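Local coordinates for protein dicer Related Helicase (Caenorhabditis elegans, PDB 6M6S) that binds double-stranded RNA through this RIG-I-like C-terminal domain and, as a whole protein, is probably an ATP-hydrolysing helicase of RNA interference, at residues 84-89 with 147-152. Residues are numbered along the deposited sequence; the frame is centred on the assembly and turned at random.
With nucleotides of chain D.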
ATOM      1  N   GLY B  84     -24.095  16.247  11.219  1.00 32.70           N
ATOM      2  CA  GLY B  84     -24.059  16.944  12.492  1.00 31.82           C
ATOM      3  C   GLY B  84     -23.185  16.333  13.578  1.00 28.57           C
ATOM      4  O   GLY B  84     -23.177  16.814  14.698  1.00 31.04           O
ATOM      5  N   THR B  85     -22.465  15.262  13.264  1.00 21.41           N
ATOM      6  CA  THR B  85     -21.637  14.539  14.243  1.00 22.07           C
ATOM      7  C   THR B  85     -20.177  14.597  13.837  1.00 20.82           C
ATOM      8  O   THR B  85     -19.820  14.300  12.685  1.00 20.29           O
ATOM      9  CB  THR B  85     -22.065  13.023  14.326  1.00 28.78           C
ATOM     10  OG1 THR B  85     -23.441  12.915  14.742  1.00 29.78           O
ATOM     11  CG2 THR B  85     -21.179  12.222  15.292  1.00 27.20           C
ATOM     12  N   TYR B  86     -19.283  14.907  14.770  1.00 19.84           N
ATOM     13  CA  TYR B  86     -17.860  14.864  14.477  1.00 16.39           C
ATOM     14  C   TYR B  86     -17.295  13.449  14.479  1.00 16.11           C
ATOM     15  O   TYR B  86     -17.532  12.689  15.414  1.00 15.90           O
ATOM     16  CB  TYR B  86     -17.045  15.701  15.497  1.00 16.29           C
ATOM     17  CG  TYR B  86     -17.390  17.176  15.480  1.00 17.12           C
ATOM     18  CD1 TYR B  86     -17.377  17.902  14.277  1.00 19.39           C
ATOM     19  CD2 TYR B  86     -17.755  17.852  16.650  1.00 20.21           C
ATOM     20  CE1 TYR B  86     -17.724  19.255  14.232  1.00 20.57           C
ATOM     21  CE2 TYR B  86     -18.110  19.222  16.613  1.00 22.46           C
ATOM     22  CZ  TYR B  86     -18.063  19.909  15.393  1.00 23.24           C
ATOM     23  OH  TYR B  86     -18.413  21.256  15.323  1.00 24.17           O
ATOM     24  N   LEU B  87     -16.558  13.091  13.433  1.00 16.04           N
ATOM     25  CA  LEU B  87     -15.975  11.755  13.249  1.00 15.76           C
ATOM     26  C   LEU B  87     -14.596  11.865  12.670  1.00 13.88           C
ATOM     27  O   LEU B  87     -14.365  12.650  11.745  1.00 16.28           O
ATOM     28  CB  LEU B  87     -16.832  10.953  12.249  1.00 17.36           C
ATOM     29  CG  LEU B  87     -18.298  10.698  12.591  1.00 17.62           C
ATOM     30  CD1 LEU B  87     -19.011   9.989  11.393  1.00 20.52           C
ATOM     31  CD2 LEU B  87     -18.406   9.789  13.832  1.00 19.91           C
ATOM     32  N   PRO B  88     -13.653  11.026  13.128  1.00 13.36           N
ATOM     33  CA  PRO B  88     -12.313  10.978  12.527  1.00 13.38           C
ATOM     34  C   PRO B  88     -12.335  10.139  11.254  1.00 15.55           C
ATOM     35  O   PRO B  88     -13.055   9.139  11.161  1.00 15.20           O
ATOM     36  CB  PRO B  88     -11.456  10.266  13.569  1.00 15.30           C
ATOM     37  CG  PRO B  88     -12.316  10.142  14.801  1.00 15.81           C
ATOM     38  CD  PRO B  88     -13.775  10.291  14.422  1.00 13.55           C
ATOM     39  N   GLN B  89     -11.589  10.599  10.257  1.00 15.88           N
ATOM     40  CA  GLN B  89     -11.269   9.775   9.083  1.00 14.24           C
ATOM     41  C   GLN B  89      -9.791   9.486   9.069  1.00 14.53           C
ATOM     42  O   GLN B  89      -8.941  10.361   8.778  1.00 15.29           O
ATOM     43  CB  GLN B  89     -11.649  10.558   7.845  1.00 14.92           C
ATOM     44  CG  GLN B  89     -11.554   9.684   6.542  1.00 18.28           C
ATOM     45  CD  GLN B  89     -11.670  10.585   5.343  1.00 17.44           C
ATOM     46  OE1 GLN B  89     -10.711  11.299   4.979  1.00 18.88           O
ATOM     47  NE2 GLN B  89     -12.862  10.615   4.747  1.00 16.80           N
ATOM     48  N   ILE B 147     -13.953  22.295  20.691  1.00 20.23           N
ATOM     49  CA  ILE B 147     -13.872  23.721  20.416  1.00 21.28           C
ATOM     50  C   ILE B 147     -13.159  24.012  19.096  1.00 22.19           C
ATOM     51  O   ILE B 147     -13.647  24.861  18.351  1.00 22.62           O
ATOM     52  CB  ILE B 147     -13.241  24.458  21.574  1.00 24.64           C
ATOM     53  CG1 ILE B 147     -14.266  24.468  22.705  1.00 23.03           C
ATOM     54  CG2 ILE B 147     -12.894  25.921  21.203  1.00 26.37           C
ATOM     55  CD1 ILE B 147     -13.677  24.890  24.066  1.00 32.77           C
ATOM     56  N   VAL B 148     -12.080  23.263  18.812  1.00 21.77           N
ATOM     57  CA  VAL B 148     -11.326  23.380  17.586  1.00 20.16           C
ATOM     58  C   VAL B 148     -12.236  22.995  16.438  1.00 20.20           C
ATOM     59  O   VAL B 148     -12.303  23.729  15.430  1.00 21.02           O
ATOM     60  CB  VAL B 148     -10.018  22.554  17.597  1.00 19.07           C
ATOM     61  CG1 VAL B 148      -9.351  22.517  16.203  1.00 18.83           C
ATOM     62  CG2 VAL B 148      -8.996  23.123  18.561  1.00 21.44           C
ATOM     63  N   LEU B 149     -12.925  21.872  16.575  1.00 18.56           N
ATOM     64  CA  LEU B 149     -13.860  21.437  15.517  1.00 19.72           C
ATOM     65  C   LEU B 149     -14.998  22.435  15.288  1.00 19.46           C
ATOM     66  O   LEU B 149     -15.342  22.740  14.129  1.00 23.61           O
ATOM     67  CB  LEU B 149     -14.432  20.065  15.844  1.00 18.34           C
ATOM     68  CG  LEU B 149     -13.309  19.058  15.719  1.00 16.54           C
ATOM     69  CD1 LEU B 149     -13.631  17.780  16.490  1.00 17.79           C
ATOM     70  CD2 LEU B 149     -13.103  18.710  14.213  1.00 21.00           C
ATOM     71  N   ASP B 150     -15.595  22.958  16.365  1.00 20.19           N
ATOM     72  CA  ASP B 150     -16.698  23.860  16.200  1.00 21.41           C
ATOM     73  C   ASP B 150     -16.258  25.148  15.480  1.00 25.09           C
ATOM     74  O   ASP B 150     -17.025  25.692  14.665  1.00 25.14           O
ATOM     75  CB  ASP B 150     -17.219  24.288  17.573  1.00 22.20           C
ATOM     76  CG  ASP B 150     -18.047  23.221  18.268  1.00 26.20           C
ATOM     77  OD1 ASP B 150     -18.558  22.261  17.659  1.00 27.59           O
ATOM     78  OD2 ASP B 150     -18.265  23.397  19.480  1.00 25.90           O
ATOM     79  N   LEU B 151     -15.060  25.645  15.777  1.00 22.44           N
ATOM     80  CA  LEU B 151     -14.563  26.860  15.139  1.00 24.20           C
ATOM     81  C   LEU B 151     -14.322  26.601  13.653  1.00 24.31           C
ATOM     82  O   LEU B 151     -14.614  27.477  12.810  1.00 27.48           O
ATOM     83  CB  LEU B 151     -13.216  27.250  15.696  1.00 28.43           C
ATOM     84  CG  LEU B 151     -13.279  28.035  16.973  1.00 35.54           C
ATOM     85  CD1 LEU B 151     -11.927  28.009  17.643  1.00 38.59           C
ATOM     86  CD2 LEU B 151     -13.631  29.448  16.538  1.00 44.25           C
ATOM     87  N   ASP B 152     -13.745  25.451  13.340  1.00 22.99           N
ATOM     88  CA  ASP B 152     -13.502  25.148  11.939  1.00 21.78           C
ATOM     89  C   ASP B 152     -14.856  24.955  11.228  1.00 25.63           C
ATOM     90  O   ASP B 152     -14.990  25.365  10.057  1.00 25.06           O
ATOM     91  CB  ASP B 152     -12.615  23.906  11.730  1.00 20.88           C
ATOM     92  CG  ASP B 152     -11.131  24.182  11.971  1.00 26.97           C
ATOM     93  OD1 ASP B 152     -10.764  25.359  12.105  1.00 30.18           O
ATOM     94  OD2 ASP B 152     -10.327  23.209  12.004  1.00 27.38           O
TER
ATOM     95  P     G D   2      -7.524  12.242   0.731  1.00 31.04           P
ATOM     96  OP1   G D   2      -6.414  11.294   1.068  1.00 28.77           O
ATOM     97  OP2   G D   2      -7.412  12.926  -0.602  1.00 34.70           O
ATOM     98  O5'   G D   2      -8.838  11.339   0.787  1.00 29.54           O
ATOM     99  C5'   G D   2      -9.217  10.716   2.008  1.00 29.31           C
ATOM    100  C4'   G D   2     -10.534  10.012   1.844  1.00 31.15           C
ATOM    101  O4'   G D   2     -11.580  10.976   1.643  1.00 32.80           O
ATOM    102  C3'   G D   2     -10.665   9.079   0.644  1.00 31.99           C
ATOM    103  O3'   G D   2     -10.123   7.814   0.931  1.00 31.79           O
ATOM    104  C2'   G D   2     -12.173   8.996   0.479  1.00 34.36           C
ATOM    105  O2'   G D   2     -12.701   8.128   1.477  1.00 34.78           O
ATOM    106  C1'   G D   2     -12.592  10.420   0.833  1.00 34.80           C
ATOM    107  N9    G D   2     -12.725  11.295  -0.343  1.00 35.87           N
ATOM    108  C8    G D   2     -11.810  12.253  -0.787  1.00 35.02           C
ATOM    109  N7    G D   2     -12.240  12.907  -1.847  1.00 36.65           N
ATOM    110  C5    G D   2     -13.510  12.362  -2.083  1.00 38.74           C
ATOM    111  C6    G D   2     -14.479  12.648  -3.082  1.00 41.40           C
ATOM    112  O6    G D   2     -14.408  13.482  -3.971  1.00 42.45           O
ATOM    113  N1    G D   2     -15.618  11.853  -2.974  1.00 43.13           N
ATOM    114  C2    G D   2     -15.822  10.899  -2.000  1.00 42.48           C
ATOM    115  N2    G D   2     -16.996  10.229  -2.023  1.00 44.70           N
ATOM    116  N3    G D   2     -14.923  10.626  -1.060  1.00 40.05           N
ATOM    117  C4    G D   2     -13.814  11.384  -1.167  1.00 38.30           C
TER
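The ring of Tyr86 receives Leu149 on one face and Asp150 OD1 at its edge, in the ring plane, so that one tyrosine meets the helix by both an apolar and a polar contact. The strand, 85-90, lies at the margin of an antiparallel sheet in the RIG-I-type C-terminal domain, and the long C-terminal helix 140-167 packs against it here. Leu149 CB stands almost over the middle of the ring, 3.7 Å from the centroid and 11° off the normal, a close CH-pi contact. Farther along the same side chain, CD1 reaches back toward the root of the tyrosine, 3.9 Å from Tyr86 CG. With Tyr86 CG anti to its carbonyl carbon (chi1 -62°), the ring extends from the strand and its hydroxyl reaches the helix. There Tyr86 OH donates a short 2.5 Å hydrogen bond to Asp150 OD1. A phenylalanine here would probably leave Asp150 OD1 without its tyrosine donor and the carboxylate less firmly held. Asp150 is also held from its other oxygen, since OD2 forms a salt bridge with Lys146 one turn earlier in the helix. At the far end of the segment, Gln89 brings the same strand to the RNA, its OE1 lying 3.4 Å from C5' of G2 of chain D. Back at the helix, the ring and carboxylate planes are inclined by 47°, and Asp150 OD1 accepts the hydrogen bond through its anti lone pair, the one facing away from OD2.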